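Local coordinates for Thiol:disulfide interchange protein (Proteus mirabilis, PDB 4OD7) that probably acts as a periplasmic thiol-disulfide oxidoreductase of the DsbA family, introducing disulfide bonds into folding proteins, at residues 24-29 and 152-157; 50-55 and 181-186; 60-65 and 72-77; 77-82 and 130-135. The protein carries 1 engineered substitution. All coordinates share one frame; numbering follows the deposited sequence.

Interaction 1 (24-29 and 152-157); sequences VVEFFS and PAMVID
Val25 and Val155 face each other as an antiparallel hydrogen-bonded pair: Val25 N reaches Val155 O at 3.1 Å in a nearly straight bond (173° at the hydrogen), and Val155 N returns one of 3.0 Å to Val25 O. The next such pair is Phe27 with Ala153, where Ala153 N meets Phe27 O at 3.0 Å; the reciprocal bond from Phe27 N to Ala153 O is less certain. At the non-hydrogen-bonded position between them, Met154 CA approaches Val25 O to 3.2 Å in a CH-O contact.

The two strands run through the middle of the thioredoxin-fold sheet, where strand 24-28 is bordered on its other edge by the parallel strand 58-62. Pro152, preceded by a cis peptide bond, is the cis-proline typical of this fold. It touches His34 and Cys35 of helix 33-41, at the redox centre in which Ser32 is an engineered residue.

Apolar contacts lie on both faces. On one, Val24 CG1, anti to the backbone N (chi1 -177°), meets Met154 CG at 3.6 Å. The methionine bends at chi3 (-70°), and Met154 CE comes within 3.8 Å of Glu26 CG, whose carboxylate is salt-bridged to Arg60. On the other, Phe27 CB faces Ala153 CB at 4.2 Å, while Phe27 CE2 approaches Val155 CG2 obliquely at 4.3 Å.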
loop_
_atom_site.group_PDB
_atom_site.type_symbol
_atom_site.label_atom_id
_atom_site.label_comp_id
_atom_site.label_asym_id
_atom_site.label_seq_id
_atom_site.Cartn_x
_atom_site.Cartn_y
_atom_site.Cartn_z
ATOM N N VAL A 24 3.937 10.866 -1.302
ATOM C CA VAL A 24 4.085 9.440 -1.625
ATOM C C VAL A 24 2.736 8.673 -1.489
ATOM O O VAL A 24 2.120 8.683 -0.431
ATOM C CB VAL A 24 5.150 8.753 -0.735
ATOM C CG1 VAL A 24 5.317 7.299 -1.169
ATOM C CG2 VAL A 24 6.499 9.452 -0.839
ATOM N N VAL A 25 2.286 8.014 -2.559
ATOM C CA VAL A 25 1.099 7.162 -2.503
ATOM C C VAL A 25 1.466 5.708 -2.869
ATOM O O VAL A 25 1.894 5.424 -3.980
ATOM C CB VAL A 25 -0.012 7.610 -3.447
ATOM C CG1 VAL A 25 -1.260 6.752 -3.202
ATOM C CG2 VAL A 25 -0.337 9.109 -3.254
ATOM N N GLU A 26 1.258 4.819 -1.907
ATOM C CA GLU A 26 1.460 3.381 -1.999
ATOM C C GLU A 26 0.130 2.682 -2.374
ATOM O O GLU A 26 -0.921 3.024 -1.844
ATOM C CB GLU A 26 1.964 2.901 -0.644
ATOM C CG GLU A 26 3.316 3.444 -0.207
ATOM C CD GLU A 26 3.760 2.996 1.217
ATOM O OE1 GLU A 26 3.241 2.029 1.764
ATOM O OE2 GLU A 26 4.566 3.691 1.871
ATOM N N PHE A 27 0.184 1.718 -3.295
ATOM C CA PHE A 27 -0.965 0.912 -3.693
ATOM C C PHE A 27 -0.653 -0.578 -3.472
ATOM O O PHE A 27 0.370 -1.084 -3.943
ATOM C CB PHE A 27 -1.277 1.166 -5.153
ATOM C CG PHE A 27 -1.700 2.570 -5.444
ATOM C CD1 PHE A 27 -3.024 2.940 -5.411
ATOM C CD2 PHE A 27 -0.764 3.522 -5.801
ATOM C CE1 PHE A 27 -3.380 4.264 -5.707
ATOM C CE2 PHE A 27 -1.131 4.825 -6.087
ATOM C CZ PHE A 27 -2.424 5.191 -6.042
ATOM N N PHE A 28 -1.554 -1.284 -2.806
ATOM C CA PHE A 28 -1.321 -2.692 -2.478
ATOM C C PHE A 28 -2.624 -3.443 -2.398
ATOM O O PHE A 28 -3.690 -2.852 -2.417
ATOM C CB PHE A 28 -0.540 -2.793 -1.150
ATOM C CG PHE A 28 -1.403 -2.684 0.096
ATOM C CD1 PHE A 28 -1.715 -3.810 0.863
ATOM C CD2 PHE A 28 -1.897 -1.446 0.519
ATOM C CE1 PHE A 28 -2.482 -3.692 2.007
ATOM C CE2 PHE A 28 -2.670 -1.347 1.647
ATOM C CZ PHE A 28 -2.945 -2.479 2.394
ATOM N N SER A 29 -2.515 -4.755 -2.288
ATOM C CA SER A 29 -3.626 -5.627 -2.009
ATOM C C SER A 29 -3.191 -6.706 -1.004
ATOM O O SER A 29 -2.083 -7.259 -1.088
ATOM C CB SER A 29 -4.140 -6.304 -3.296
ATOM O OG SER A 29 -5.159 -7.244 -3.014
ATOM N N PRO A 152 2.443 -4.444 -6.025
ATOM C CA PRO A 152 2.647 -3.167 -5.325
ATOM C C PRO A 152 2.980 -2.009 -6.280
ATOM O O PRO A 152 3.578 -2.239 -7.313
ATOM C CB PRO A 152 3.820 -3.502 -4.406
ATOM C CG PRO A 152 4.527 -4.600 -5.003
ATOM C CD PRO A 152 3.500 -5.423 -5.687
ATOM N N ALA A 153 2.567 -0.793 -5.978
ATOM C CA ALA A 153 2.902 0.343 -6.835
ATOM C C ALA A 153 3.074 1.582 -5.974
ATOM O O ALA A 153 2.421 1.681 -4.976
ATOM C CB ALA A 153 1.823 0.552 -7.853
ATOM N N MET A 154 3.941 2.517 -6.357
ATOM C CA MET A 154 4.162 3.751 -5.572
ATOM C C MET A 154 4.324 4.917 -6.564
ATOM O O MET A 154 4.977 4.780 -7.602
ATOM C CB MET A 154 5.405 3.603 -4.663
ATOM C CG MET A 154 5.625 4.657 -3.614
ATOM S SD MET A 154 7.157 4.446 -2.682
ATOM C CE MET A 154 6.811 2.994 -1.720
ATOM N N VAL A 155 3.634 6.017 -6.313
ATOM C CA VAL A 155 3.711 7.179 -7.188
ATOM C C VAL A 155 4.156 8.377 -6.376
ATOM O O VAL A 155 3.715 8.536 -5.235
ATOM C CB VAL A 155 2.404 7.437 -7.876
ATOM C CG1 VAL A 155 2.534 8.650 -8.795
ATOM C CG2 VAL A 155 2.023 6.179 -8.653
ATOM N N ILE A 156 5.062 9.185 -6.921
ATOM C CA ILE A 156 5.625 10.285 -6.146
ATOM C C ILE A 156 5.251 11.639 -6.733
ATOM O O ILE A 156 5.327 11.821 -7.932
ATOM C CB ILE A 156 7.128 10.126 -6.059
ATOM C CG1 ILE A 156 7.418 8.834 -5.289
ATOM C CG2 ILE A 156 7.755 11.312 -5.364
ATOM C CD1 ILE A 156 8.816 8.376 -5.374
ATOM N N ASP A 157 4.824 12.563 -5.865
ATOM C CA ASP A 157 4.392 13.906 -6.256
ATOM C C ASP A 157 3.285 13.916 -7.309
ATOM O O ASP A 157 3.078 14.934 -8.007
ATOM C CB ASP A 157 5.593 14.718 -6.733
ATOM C CG ASP A 157 6.561 15.012 -5.607
ATOM O OD1 ASP A 157 6.094 15.160 -4.451
ATOM O OD2 ASP A 157 7.784 15.064 -5.867
#

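Interaction 2 (50-55 and 181-186); sequences KNVPEN and DVVNQL
Asn184 projects from its helix to the backbone of Asn51 and Val52. Its CG is anti to the carbonyl carbon (chi1 -73°), the starting point from which the amide reaches segment 50-55. Asn184 ND2 donates to Asn51 O at 3.1 Å in a markedly bent bond (137° at the hydrogen). The donor stands well above the carbonyl plane, and the acceptor is itself tilted from the plane of the asparagine amide. The other branch of the amide rests on carbon: Asn184 OD1 lies 3.5 Å from Val52 CA and equally far from Val52 CG1, with the two side chains crossing at about a right angle. Pro53 CD is a more distant neighbour of Asn184 OD1, at 4.2 Å. Next to it, Val52 CG1 makes a loose apolar contact with Val183 CG1 at 4.4 Å.

In the next shell, Asn51 ND2 is hydrogen-bonded to Ser180 OG, giving this part of the chain a second polar tie to helix 172-187. Leu187 packs against both Val52 and Pro53, and Val183 also rests on Ile156 of the central sheet. The small, largely superficial contact thus joins the chain around 51-53 to the C-terminal helix, on the same face of the sheet, as expected of the thioredoxin fold.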
loop_
_atom_site.group_PDB
_atom_site.type_symbol
_atom_site.label_atom_id
_atom_site.label_comp_id
_atom_site.label_asym_id
_atom_site.label_seq_id
_atom_site.Cartn_x
_atom_site.Cartn_y
_atom_site.Cartn_z
ATOM N N LYS A 50 10.650 5.226 6.775
ATOM C CA LYS A 50 11.633 5.610 7.791
ATOM C C LYS A 50 12.695 6.622 7.311
ATOM O O LYS A 50 13.391 7.235 8.138
ATOM C CB LYS A 50 12.347 4.365 8.313
ATOM C CG LYS A 50 11.558 3.565 9.321
ATOM C CD LYS A 50 12.347 2.364 9.847
ATOM C CE LYS A 50 12.081 2.119 11.324
ATOM N NZ LYS A 50 12.738 0.882 11.801
ATOM N N ASN A 51 12.878 6.732 5.993
ATOM C CA ASN A 51 14.010 7.457 5.447
ATOM C C ASN A 51 13.651 8.738 4.704
ATOM O O ASN A 51 14.504 9.492 4.338
ATOM C CB ASN A 51 14.783 6.530 4.514
ATOM C CG ASN A 51 15.612 5.500 5.274
ATOM O OD1 ASN A 51 16.041 5.734 6.397
ATOM N ND2 ASN A 51 15.855 4.365 4.650
ATOM N N VAL A 52 12.378 8.983 4.487
ATOM C CA VAL A 52 11.933 10.206 3.817
ATOM C C VAL A 52 12.152 11.428 4.725
ATOM O O VAL A 52 12.350 11.277 5.928
ATOM C CB VAL A 52 10.453 10.122 3.366
ATOM C CG1 VAL A 52 10.321 9.184 2.193
ATOM C CG2 VAL A 52 9.541 9.706 4.517
ATOM N N PRO A 53 12.181 12.633 4.138
ATOM C CA PRO A 53 12.265 13.848 4.947
ATOM C C PRO A 53 11.122 13.953 5.963
ATOM O O PRO A 53 10.026 13.476 5.684
ATOM C CB PRO A 53 12.141 14.949 3.908
ATOM C CG PRO A 53 12.520 14.371 2.680
ATOM C CD PRO A 53 12.078 12.964 2.715
ATOM N N GLU A 54 11.356 14.624 7.086
ATOM C CA GLU A 54 10.325 14.834 8.093
ATOM C C GLU A 54 9.188 15.630 7.483
ATOM O O GLU A 54 9.432 16.443 6.614
ATOM N N ASN A 55 7.955 15.344 7.896
ATOM C CA ASN A 55 6.732 15.990 7.380
ATOM C C ASN A 55 6.346 15.580 5.975
ATOM O O ASN A 55 5.427 16.149 5.384
ATOM C CB ASN A 55 6.887 17.533 7.301
ATOM C CG ASN A 55 6.870 18.214 8.625
ATOM O OD1 ASN A 55 6.068 17.896 9.492
ATOM N ND2 ASN A 55 7.755 19.196 8.785
ATOM N N ASP A 181 16.571 4.963 -1.377
ATOM C CA ASP A 181 17.511 5.907 -1.963
ATOM C C ASP A 181 16.884 6.639 -3.161
ATOM O O ASP A 181 16.947 7.853 -3.247
ATOM C CB ASP A 181 18.753 5.140 -2.381
ATOM C CG ASP A 181 20.010 5.967 -2.385
ATOM O OD1 ASP A 181 20.057 7.045 -1.743
ATOM O OD2 ASP A 181 20.976 5.493 -3.030
ATOM N N VAL A 182 16.295 5.893 -4.099
ATOM C CA VAL A 182 15.647 6.472 -5.299
ATOM C C VAL A 182 14.478 7.419 -4.979
ATOM O O VAL A 182 14.311 8.437 -5.634
ATOM C CB VAL A 182 15.173 5.365 -6.265
ATOM C CG1 VAL A 182 14.442 5.931 -7.462
ATOM C CG2 VAL A 182 16.366 4.589 -6.739
ATOM N N VAL A 183 13.635 7.040 -4.018
ATOM C CA VAL A 183 12.464 7.838 -3.639
ATOM C C VAL A 183 12.842 9.226 -3.169
ATOM O O VAL A 183 12.265 10.212 -3.618
ATOM C CB VAL A 183 11.650 7.156 -2.553
ATOM C CG1 VAL A 183 10.547 8.084 -2.029
ATOM C CG2 VAL A 183 11.067 5.889 -3.111
ATOM N N ASN A 184 13.815 9.281 -2.270
ATOM C CA ASN A 184 14.269 10.533 -1.678
ATOM C C ASN A 184 14.869 11.453 -2.753
ATOM O O ASN A 184 14.809 12.683 -2.639
ATOM C CB ASN A 184 15.334 10.252 -0.612
ATOM C CG ASN A 184 14.778 9.659 0.645
ATOM O OD1 ASN A 184 13.576 9.551 0.826
ATOM N ND2 ASN A 184 15.663 9.241 1.521
ATOM N N GLN A 185 15.401 10.858 -3.824
ATOM C CA GLN A 185 15.940 11.636 -4.929
ATOM C C GLN A 185 14.807 12.195 -5.759
ATOM O O GLN A 185 14.878 13.320 -6.228
ATOM C CB GLN A 185 16.881 10.786 -5.801
ATOM N N LEU A 186 13.747 11.431 -5.922
ATOM C CA LEU A 186 12.580 11.932 -6.609
ATOM C C LEU A 186 11.840 12.951 -5.773
ATOM O O LEU A 186 11.061 13.759 -6.290
ATOM C CB LEU A 186 11.636 10.797 -6.897
ATOM C CG LEU A 186 12.031 9.905 -8.052
ATOM C CD1 LEU A 186 11.485 8.524 -7.822
ATOM C CD2 LEU A 186 11.471 10.489 -9.313
#

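Interaction 3 (60-65 and 72-77); sequences RYHVDF and EMTRAW. With SCN (thiocyanate ion), chain G.
His62 and Asp64 converge on the hydroxyl of Thr74. His62 ND1 donates to Thr74 OG1 at 2.8 Å (157° at the hydrogen), near the imidazole plane, and Thr74 OG1 is hydrogen-bonded to Asp64 OD1 at a short 2.5 Å, meeting the carboxylate nearly head-on. Gly70 O also bonds to this hydroxyl. Both imidazole nitrogens are engaged, since His62 NE2 is hydrogen-bonded to Phe30 N. Met73 C lies over one face of the ring, offset toward the rim, with Met73 CB 3.5 Å from His62 CE1.

Trp77 NE1 donates to Arg60 O at 2.9 Å and 162°; the oxygen lies in the plane of the indole, whereas the donor sits well above the carbonyl plane. Trp77 CG is anti to the backbone N (chi1 -177°), and from there the indole reaches the strand. Arg60 crosses the indole at about a right angle, with Arg60 CD 3.6 Å from Trp77 CZ2 and the guanidinium plane steep to the ring. Arg60 NH1 forms a salt bridge with Glu26 OE1 and donates at 3.2 Å to the nitrogen of a thiocyanate ion, probably from the crystallisation liquor.

Strand 58-62, at one edge of the sheet, thus joins helix 70-83. Phe28 from the adjoining strand meets both Trp77 and His62 edge-to-face, helix 130-145 packs on Tyr61, and Met73 touches helices 86-99 and 106-115.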
loop_
_atom_site.group_PDB
_atom_site.type_symbol
_atom_site.label_atom_id
_atom_site.label_comp_id
_atom_site.label_asym_id
_atom_site.label_seq_id
_atom_site.Cartn_x
_atom_site.Cartn_y
_atom_site.Cartn_z
ATOM N N ARG A 60 -1.160 5.193 1.934
ATOM C CA ARG A 60 -1.127 3.768 1.557
ATOM C C ARG A 60 -2.539 3.367 1.306
ATOM O O ARG A 60 -3.316 3.366 2.237
ATOM C CB ARG A 60 -0.510 2.934 2.660
ATOM C CG ARG A 60 -0.374 1.471 2.375
ATOM C CD ARG A 60 0.443 0.815 3.462
ATOM N NE ARG A 60 0.436 -0.651 3.402
ATOM C CZ ARG A 60 1.168 -1.378 2.575
ATOM N NH1 ARG A 60 1.956 -0.804 1.705
ATOM N NH2 ARG A 60 1.102 -2.684 2.574
ATOM N N TYR A 61 -2.859 3.034 0.058
ATOM C CA TYR A 61 -4.214 2.712 -0.385
ATOM C C TYR A 61 -4.336 1.260 -0.810
ATOM O O TYR A 61 -3.432 0.714 -1.431
ATOM C CB TYR A 61 -4.612 3.609 -1.538
ATOM C CG TYR A 61 -4.668 5.100 -1.199
ATOM C CD1 TYR A 61 -4.937 5.547 0.092
ATOM C CD2 TYR A 61 -4.431 6.059 -2.191
ATOM C CE1 TYR A 61 -4.975 6.936 0.368
ATOM C CE2 TYR A 61 -4.468 7.407 -1.929
ATOM C CZ TYR A 61 -4.723 7.840 -0.665
ATOM O OH TYR A 61 -4.742 9.202 -0.470
ATOM N N HIS A 62 -5.474 0.652 -0.481
ATOM C CA HIS A 62 -5.783 -0.717 -0.876
ATOM C C HIS A 62 -6.607 -0.711 -2.185
ATOM O O HIS A 62 -7.403 0.226 -2.474
ATOM C CB HIS A 62 -6.540 -1.436 0.231
ATOM C CG HIS A 62 -6.701 -2.905 -0.010
ATOM N ND1 HIS A 62 -7.718 -3.435 -0.772
ATOM C CD2 HIS A 62 -5.977 -3.958 0.434
ATOM C CE1 HIS A 62 -7.610 -4.755 -0.794
ATOM N NE2 HIS A 62 -6.560 -5.099 -0.072
ATOM N N VAL A 63 -6.352 -1.725 -3.008
ATOM C CA VAL A 63 -7.028 -1.829 -4.280
ATOM C C VAL A 63 -8.168 -2.871 -4.241
ATOM O O VAL A 63 -8.095 -3.865 -3.561
ATOM C CB VAL A 63 -6.022 -2.193 -5.407
ATOM C CG1 VAL A 63 -4.853 -1.176 -5.476
ATOM C CG2 VAL A 63 -5.517 -3.618 -5.254
ATOM N N ASP A 64 -9.211 -2.634 -5.024
ATOM C CA ASP A 64 -10.387 -3.483 -5.020
ATOM C C ASP A 64 -10.254 -4.646 -5.941
ATOM O O ASP A 64 -11.004 -5.606 -5.809
ATOM C CB ASP A 64 -11.629 -2.716 -5.466
ATOM C CG ASP A 64 -12.096 -1.672 -4.484
ATOM O OD1 ASP A 64 -11.565 -1.537 -3.361
ATOM O OD2 ASP A 64 -13.003 -0.933 -4.897
ATOM N N PHE A 65 -9.322 -4.553 -6.889
ATOM C CA PHE A 65 -9.400 -5.385 -8.083
ATOM C C PHE A 65 -8.772 -6.769 -7.962
ATOM O O PHE A 65 -8.901 -7.569 -8.881
ATOM C CB PHE A 65 -8.825 -4.651 -9.328
ATOM C CG PHE A 65 -7.404 -4.119 -9.193
ATOM C CD1 PHE A 65 -6.313 -4.935 -9.351
ATOM C CD2 PHE A 65 -7.183 -2.782 -8.999
ATOM C CE1 PHE A 65 -5.047 -4.438 -9.251
ATOM C CE2 PHE A 65 -5.913 -2.287 -8.895
ATOM C CZ PHE A 65 -4.840 -3.113 -9.034
ATOM N N GLU A 72 -14.111 -5.416 -0.034
ATOM C CA GLU A 72 -14.369 -5.559 1.376
ATOM C C GLU A 72 -13.083 -5.368 2.124
ATOM O O GLU A 72 -13.103 -4.920 3.264
ATOM C CB GLU A 72 -15.063 -6.887 1.691
ATOM C CG GLU A 72 -16.466 -6.848 1.153
ATOM C CD GLU A 72 -16.602 -7.156 -0.323
ATOM O OE1 GLU A 72 -15.624 -7.395 -1.028
ATOM O OE2 GLU A 72 -17.702 -6.970 -0.827
ATOM N N MET A 73 -11.967 -5.735 1.485
ATOM C CA MET A 73 -10.668 -5.599 2.090
ATOM C C MET A 73 -10.177 -4.184 2.021
ATOM O O MET A 73 -9.436 -3.733 2.889
ATOM C CB MET A 73 -9.680 -6.573 1.432
ATOM C CG MET A 73 -9.965 -8.029 1.879
ATOM S SD MET A 73 -9.798 -8.440 3.605
ATOM C CE MET A 73 -8.058 -8.249 3.815
ATOM N N THR A 74 -10.611 -3.463 1.008
ATOM C CA THR A 74 -10.341 -2.038 0.944
ATOM C C THR A 74 -11.011 -1.282 2.075
ATOM O O THR A 74 -10.408 -0.406 2.648
ATOM C CB THR A 74 -10.804 -1.458 -0.392
ATOM O OG1 THR A 74 -10.013 -2.029 -1.427
ATOM C CG2 THR A 74 -10.698 0.047 -0.443
ATOM N N ARG A 75 -12.241 -1.658 2.416
ATOM C CA ARG A 75 -12.935 -1.071 3.575
ATOM C C ARG A 75 -12.240 -1.454 4.896
ATOM O O ARG A 75 -12.077 -0.615 5.746
ATOM C CB ARG A 75 -14.398 -1.486 3.600
ATOM C CG ARG A 75 -15.209 -0.845 4.754
ATOM C CD ARG A 75 -16.708 -1.036 4.477
ATOM N NE ARG A 75 -17.184 -0.229 3.348
ATOM C CZ ARG A 75 -17.560 1.031 3.418
ATOM N NH1 ARG A 75 -17.566 1.690 4.568
ATOM N NH2 ARG A 75 -17.950 1.637 2.321
ATOM N N ALA A 76 -11.790 -2.706 5.021
ATOM C CA ALA A 76 -10.999 -3.171 6.163
ATOM C C ALA A 76 -9.781 -2.286 6.353
ATOM O O ALA A 76 -9.427 -1.924 7.462
ATOM C CB ALA A 76 -10.555 -4.616 5.950
ATOM N N TRP A 77 -9.110 -1.968 5.265
ATOM C CA TRP A 77 -7.917 -1.175 5.381
ATOM C C TRP A 77 -8.290 0.246 5.837
ATOM O O TRP A 77 -7.588 0.838 6.636
ATOM C CB TRP A 77 -7.153 -1.127 4.069
ATOM C CG TRP A 77 -5.843 -0.349 4.163
ATOM C CD1 TRP A 77 -5.498 0.724 3.442
ATOM C CD2 TRP A 77 -4.742 -0.611 5.042
ATOM N NE1 TRP A 77 -4.258 1.149 3.786
ATOM C CE2 TRP A 77 -3.763 0.343 4.768
ATOM C CE3 TRP A 77 -4.484 -1.576 6.015
ATOM C CZ2 TRP A 77 -2.537 0.375 5.441
ATOM C CZ3 TRP A 77 -3.250 -1.548 6.675
ATOM C CH2 TRP A 77 -2.311 -0.582 6.391
HETATM S S SCN G . 3.758 0.383 -2.780
HETATM C C SCN G . 3.759 -0.838 -1.538
HETATM N N SCN G . 3.750 -1.757 -0.783
#

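Interaction 4 (77-82 and 130-135); sequences WAVAIA and FVVNSL
Leu135 packs on Ala78 with its CB and on Ala78 and Ile81 with its methyls. The side chain starts at the small residue opposite, with Leu135 CB 3.6 Å from Ala78 CB. CG is anti to the carbonyl carbon (chi1 -73°), and the two methyls beyond it have different neighbours. Leu135 CD1 comes within 3.3 Å of Ala78 O, a carbonyl already bonded to Ala82 N within its own helix, and lies 4.0 Å from Ile81 CG2. Leu135 CD2 touches the same Ile81 CG2 more loosely, at 4.2 Å.

One turn earlier, Val132 splits its branches between different residues. Val132 CG1 approaches both Ala78 CB and Val79 CG2, each at 4.0 Å, and Val132 CG2 meets Ala82 CB at 3.7 Å. No hydrogen bond crosses between the two segments. With alanines at positions 78 and 82 facing the partner, the segment axes approach to 8.8 Å and are inclined at 124°.

Farther along helix 130-145, Val136 and Gln139 extend the packing onto Ala78. Such apolar helix-to-helix packing belongs to the helical insertion that distinguishes DsbA proteins from simple thioredoxins, here joining helix 70-83 to the long helix that leads back to strand 153-156.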
loop_
_atom_site.group_PDB
_atom_site.type_symbol
_atom_site.label_atom_id
_atom_site.label_comp_id
_atom_site.label_asym_id
_atom_site.label_seq_id
_atom_site.Cartn_x
_atom_site.Cartn_y
_atom_site.Cartn_z
ATOM N N TRP A 77 -9.110 -1.968 5.265
ATOM C CA TRP A 77 -7.917 -1.175 5.381
ATOM C C TRP A 77 -8.290 0.246 5.837
ATOM O O TRP A 77 -7.588 0.838 6.636
ATOM C CB TRP A 77 -7.153 -1.127 4.069
ATOM C CG TRP A 77 -5.843 -0.349 4.163
ATOM C CD1 TRP A 77 -5.498 0.724 3.442
ATOM C CD2 TRP A 77 -4.742 -0.611 5.042
ATOM N NE1 TRP A 77 -4.258 1.149 3.786
ATOM C CE2 TRP A 77 -3.763 0.343 4.768
ATOM C CE3 TRP A 77 -4.484 -1.576 6.015
ATOM C CZ2 TRP A 77 -2.537 0.375 5.441
ATOM C CZ3 TRP A 77 -3.250 -1.548 6.675
ATOM C CH2 TRP A 77 -2.311 -0.582 6.391
ATOM N N ALA A 78 -9.391 0.778 5.311
ATOM C CA ALA A 78 -9.928 2.065 5.793
ATOM C C ALA A 78 -10.222 2.019 7.318
ATOM O O ALA A 78 -10.061 2.996 7.987
ATOM C CB ALA A 78 -11.167 2.461 5.019
ATOM N N VAL A 79 -10.798 0.920 7.806
ATOM C CA VAL A 79 -11.040 0.754 9.240
ATOM C C VAL A 79 -9.709 0.770 9.994
ATOM O O VAL A 79 -9.602 1.359 11.064
ATOM C CB VAL A 79 -11.830 -0.533 9.529
ATOM C CG1 VAL A 79 -11.901 -0.804 11.040
ATOM C CG2 VAL A 79 -13.226 -0.413 8.943
ATOM N N ALA A 80 -8.705 0.085 9.443
ATOM C CA ALA A 80 -7.410 0.003 10.090
ATOM C C ALA A 80 -6.802 1.393 10.247
ATOM O O ALA A 80 -6.182 1.690 11.278
ATOM C CB ALA A 80 -6.495 -0.888 9.310
ATOM N N ILE A 81 -6.934 2.207 9.194
ATOM C CA ILE A 81 -6.476 3.596 9.184
ATOM C C ILE A 81 -7.256 4.394 10.204
ATOM O O ILE A 81 -6.662 5.139 10.974
ATOM C CB ILE A 81 -6.592 4.239 7.818
ATOM C CG1 ILE A 81 -5.643 3.515 6.841
ATOM C CG2 ILE A 81 -6.272 5.736 7.885
ATOM C CD1 ILE A 81 -5.901 3.847 5.437
ATOM N N ALA A 82 -8.580 4.271 10.177
ATOM C CA ALA A 82 -9.419 5.040 11.077
ATOM C C ALA A 82 -9.133 4.739 12.555
ATOM O O ALA A 82 -9.226 5.648 13.414
ATOM C CB ALA A 82 -10.910 4.809 10.760
ATOM N N PHE A 130 -18.843 7.654 8.415
ATOM C CA PHE A 130 -18.519 8.673 7.438
ATOM C C PHE A 130 -17.039 8.687 7.185
ATOM O O PHE A 130 -16.611 8.815 6.061
ATOM C CB PHE A 130 -18.982 10.056 7.937
ATOM C CG PHE A 130 -18.541 11.193 7.067
ATOM C CD1 PHE A 130 -19.356 11.695 6.088
ATOM C CD2 PHE A 130 -17.293 11.747 7.217
ATOM C CE1 PHE A 130 -18.947 12.727 5.302
ATOM C CE2 PHE A 130 -16.898 12.769 6.434
ATOM C CZ PHE A 130 -17.718 13.258 5.480
ATOM N N VAL A 131 -16.245 8.627 8.236
ATOM C CA VAL A 131 -14.797 8.673 8.049
ATOM C C VAL A 131 -14.277 7.457 7.210
ATOM O O VAL A 131 -13.400 7.591 6.387
ATOM C CB VAL A 131 -14.077 8.778 9.363
ATOM C CG1 VAL A 131 -14.592 7.808 10.318
ATOM C CG2 VAL A 131 -12.604 8.573 9.198
ATOM N N VAL A 132 -14.798 6.281 7.489
ATOM C CA VAL A 132 -14.369 5.080 6.812
ATOM C C VAL A 132 -14.936 5.154 5.404
ATOM O O VAL A 132 -14.246 4.843 4.457
ATOM C CB VAL A 132 -14.796 3.849 7.593
ATOM C CG1 VAL A 132 -14.735 2.594 6.758
ATOM C CG2 VAL A 132 -13.888 3.706 8.796
ATOM N N ASN A 133 -16.173 5.611 5.262
ATOM C CA ASN A 133 -16.722 5.833 3.932
ATOM C C ASN A 133 -15.869 6.790 3.076
ATOM O O ASN A 133 -15.551 6.490 1.942
ATOM C CB ASN A 133 -18.143 6.371 4.036
ATOM C CG ASN A 133 -19.112 5.365 4.642
ATOM O OD1 ASN A 133 -18.895 4.151 4.613
ATOM N ND2 ASN A 133 -20.181 5.879 5.216
ATOM N N SER A 134 -15.409 7.886 3.662
ATOM C CA SER A 134 -14.539 8.836 2.986
ATOM C C SER A 134 -13.220 8.222 2.600
ATOM O O SER A 134 -12.746 8.449 1.502
ATOM C CB SER A 134 -14.258 10.029 3.887
ATOM O OG SER A 134 -15.466 10.704 4.179
ATOM N N LEU A 135 -12.638 7.431 3.488
ATOM C CA LEU A 135 -11.378 6.738 3.181
ATOM C C LEU A 135 -11.547 5.730 2.045
ATOM O O LEU A 135 -10.633 5.516 1.256
ATOM C CB LEU A 135 -10.834 5.988 4.410
ATOM C CG LEU A 135 -10.242 6.860 5.494
ATOM C CD1 LEU A 135 -10.087 6.062 6.754
ATOM C CD2 LEU A 135 -8.913 7.426 5.098
#

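How the interactions relate
Interactions 1 and 3 meet in the sheet, where Glu26 O and Tyr61 N are 2.7 Å apart in a probable hydrogen bond, and Glu26 and Arg60 border the same thiocyanate ion. Interaction 3 passes directly into interaction 4 through helix 70-83: they share Trp77, and Arg75 NH1 lies 2.8 Å from Asn133 OD1. Interaction 2 joins interaction 1 from the C-terminal helix, with Ile156 CD1 3.8 Å from Val183 CG1, but its centre is about 25 Å from that of interaction 3. Interaction 1 reaches the redox centre, where Pro152 touches Cys35, while Phe65 of segment 60-65 packs on the backbone of the bound peptide.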